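Local coordinates for protein toll (Drosophila melanogaster, PDB 4LXR) that serves as the cell-surface receptor for the cleaved cytokine spätzle C-106, switching on Toll signalling in dorsal-ventral patterning of the embryo and in antifungal immunity, at residues A251-S256 with N275-L280. Sequence-based numbering, arbitrary orientation.
Sequences ANLFRS and NNRVPL
The side-chain amide of Asn-276 holds both the N-H and the C=O of Phe-254. OD1 accepts from Phe-254 N at 3.1 Å, the donor lying in the carbonyl plane on a lone pair, while ND2 donates a hydrogen bond to Phe-254 O at 2.8 Å. With CG anti to the backbone N (chi1 -164°), the side chain of Asn-276 is carried towards 251-256, where its amide meets Phe-254. The other N-H of ND2 is donated to Val-278 O within its own loop. Water 1 accepts from Asn-252 N and donates to Asn-276 OD1, so four hydrogen bonds, two on OD1 and two on ND2, fix the rotation of the amide. Beside it runs a direct backbone bond, Arg-277 N to Asn-252 O, 2.8 Å long and nearly straight at 168°. Further along, water 3 joins Arg-255 NE to Pro-279 O.

Van der Waals contacts surround the hydrogen bonds. The Phe-254 ring presents its edge to the amide, CD2 lying 3.4 Å from Asn-276 OD1, with the two planes only 14° apart. Val-278 lays CB and CG1 over one face of the Arg-255 guanidinium, CG1 being 3.7 Å from NH2, and turns CG2 to the carbonyl oxygens of Leu-253 and Phe-254. Leu-253 CD2 rests on Arg-277 CB, and Leu-280 CD1 meets the backbone of Arg-255 and Ser-256.

At the other end, the Arg-277 side chain passes Ala-251 CB and bonds through NH1 to Phe-60 O of a spätzle C-106 chain. Asn-252 OD1 accepts directly from Asn-228 N and Ile-230 N of the preceding repeat, a regular rung of the leucine-rich-repeat asparagine ladder; Asn-276 forms a water-mediated version, joining LRR 5 to LRR 6 beside bound ligand.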
loop_
_atom_site.group_PDB
_atom_site.type_symbol
_atom_site.label_atom_id
_atom_site.label_comp_id
_atom_site.label_asym_id
_atom_site.label_seq_id
_atom_site.Cartn_x
_atom_site.Cartn_y
_atom_site.Cartn_z
ATOM N N ALA A 251 11.933 22.208 -15.167
ATOM C CA ALA A 251 10.943 23.218 -14.837
ATOM C C ALA A 251 11.153 24.520 -15.595
ATOM O O ALA A 251 10.955 25.597 -15.056
ATOM C CB ALA A 251 10.899 23.454 -13.319
ATOM N N ASN A 252 11.565 24.411 -16.850
ATOM C CA ASN A 252 11.686 25.571 -17.706
ATOM C C ASN A 252 10.624 25.552 -18.811
ATOM O O ASN A 252 9.633 24.819 -18.718
ATOM C CB ASN A 252 13.118 25.701 -18.256
ATOM C CG ASN A 252 14.085 26.261 -17.215
ATOM O OD1 ASN A 252 13.898 27.380 -16.730
ATOM N ND2 ASN A 252 15.097 25.477 -16.842
ATOM N N LEU A 253 10.821 26.356 -19.847
ATOM C CA LEU A 253 9.776 26.582 -20.837
ATOM C C LEU A 253 10.221 26.244 -22.262
ATOM O O LEU A 253 9.842 26.940 -23.210
ATOM C CB LEU A 253 9.320 28.047 -20.776
ATOM C CG LEU A 253 8.791 28.543 -19.423
ATOM C CD1 LEU A 253 8.651 30.057 -19.397
ATOM C CD2 LEU A 253 7.456 27.896 -19.126
ATOM N N PHE A 254 11.021 25.191 -22.428
ATOM C CA PHE A 254 11.564 24.875 -23.758
ATOM C C PHE A 254 10.507 24.328 -24.703
ATOM O O PHE A 254 9.714 23.460 -24.323
ATOM C CB PHE A 254 12.697 23.852 -23.672
ATOM C CG PHE A 254 13.856 24.298 -22.830
ATOM C CD1 PHE A 254 14.780 25.226 -23.324
ATOM C CD2 PHE A 254 14.029 23.796 -21.555
ATOM C CE1 PHE A 254 15.855 25.642 -22.556
ATOM C CE2 PHE A 254 15.112 24.204 -20.774
ATOM C CZ PHE A 254 16.021 25.125 -21.276
ATOM N N ARG A 255 10.504 24.812 -25.944
ATOM C CA ARG A 255 9.692 24.165 -26.973
ATOM C C ARG A 255 10.574 23.365 -27.929
ATOM O O ARG A 255 10.079 22.531 -28.697
ATOM C CB ARG A 255 8.798 25.174 -27.700
ATOM C CG ARG A 255 7.926 25.970 -26.728
ATOM C CD ARG A 255 6.781 26.669 -27.420
ATOM N NE ARG A 255 5.503 26.143 -26.950
ATOM C CZ ARG A 255 4.733 26.746 -26.049
ATOM N NH1 ARG A 255 5.105 27.915 -25.530
ATOM N NH2 ARG A 255 3.586 26.182 -25.675
ATOM N N SER A 256 11.882 23.618 -27.849
ATOM C CA SER A 256 12.903 22.835 -28.548
ATOM C C SER A 256 14.251 23.057 -27.858
ATOM O O SER A 256 14.417 24.002 -27.089
ATOM C CB SER A 256 12.988 23.246 -30.015
ATOM O OG SER A 256 13.470 24.572 -30.129
ATOM N N ASN A 275 9.739 17.964 -15.870
ATOM C CA ASN A 275 8.668 18.930 -15.648
ATOM C C ASN A 275 8.836 20.229 -16.425
ATOM O O ASN A 275 8.656 21.328 -15.896
ATOM C CB ASN A 275 8.507 19.216 -14.161
ATOM C CG ASN A 275 8.117 17.987 -13.394
ATOM O OD1 ASN A 275 7.103 17.343 -13.710
ATOM N ND2 ASN A 275 8.924 17.628 -12.396
ATOM N N ASN A 276 9.197 20.097 -17.688
ATOM C CA ASN A 276 9.139 21.229 -18.571
ATOM C C ASN A 276 7.682 21.728 -18.541
ATOM O O ASN A 276 6.744 20.928 -18.503
ATOM C CB ASN A 276 9.573 20.783 -19.958
ATOM C CG ASN A 276 9.929 21.941 -20.864
ATOM O OD1 ASN A 276 10.953 22.600 -20.680
ATOM N ND2 ASN A 276 9.098 22.176 -21.868
ATOM N N ARG A 277 7.495 23.043 -18.530
ATOM C CA ARG A 277 6.185 23.624 -18.245
ATOM C C ARG A 277 5.351 23.830 -19.497
ATOM O O ARG A 277 4.210 24.266 -19.417
ATOM C CB ARG A 277 6.332 24.938 -17.466
ATOM C CG ARG A 277 7.109 24.804 -16.141
ATOM C CD ARG A 277 6.461 23.796 -15.170
ATOM N NE ARG A 277 7.130 23.803 -13.867
ATOM C CZ ARG A 277 6.935 22.917 -12.896
ATOM N NH1 ARG A 277 6.079 21.911 -13.050
ATOM N NH2 ARG A 277 7.608 23.038 -11.756
ATOM N N VAL A 278 5.929 23.525 -20.653
ATOM C CA VAL A 278 5.179 23.501 -21.910
ATOM C C VAL A 278 5.497 22.193 -22.634
ATOM O O VAL A 278 6.419 21.487 -22.254
ATOM C CB VAL A 278 5.487 24.731 -22.841
ATOM C CG1 VAL A 278 4.934 26.015 -22.247
ATOM C CG2 VAL A 278 6.984 24.846 -23.138
ATOM N N PRO A 279 4.712 21.846 -23.657
ATOM C CA PRO A 279 5.100 20.658 -24.424
ATOM C C PRO A 279 6.414 20.843 -25.180
ATOM O O PRO A 279 6.613 21.829 -25.888
ATOM C CB PRO A 279 3.942 20.490 -25.418
ATOM C CG PRO A 279 2.773 21.123 -24.736
ATOM C CD PRO A 279 3.339 22.285 -23.968
ATOM N N LEU A 280 7.306 19.880 -25.011
ATOM C CA LEU A 280 8.536 19.812 -25.781
ATOM C C LEU A 280 8.414 18.552 -26.638
ATOM O O LEU A 280 8.530 17.438 -26.133
ATOM C CB LEU A 280 9.737 19.719 -24.825
ATOM C CG LEU A 280 11.116 19.367 -25.380
ATOM C CD1 LEU A 280 11.535 20.395 -26.402
ATOM C CD2 LEU A 280 12.133 19.278 -24.257
HETATM O O HOH W 1 12.259 22.219 -18.243
HETATM O O HOH W 2 7.779 21.447 -29.028
HETATM O O HOH W 3 4.966 23.371 -27.113
#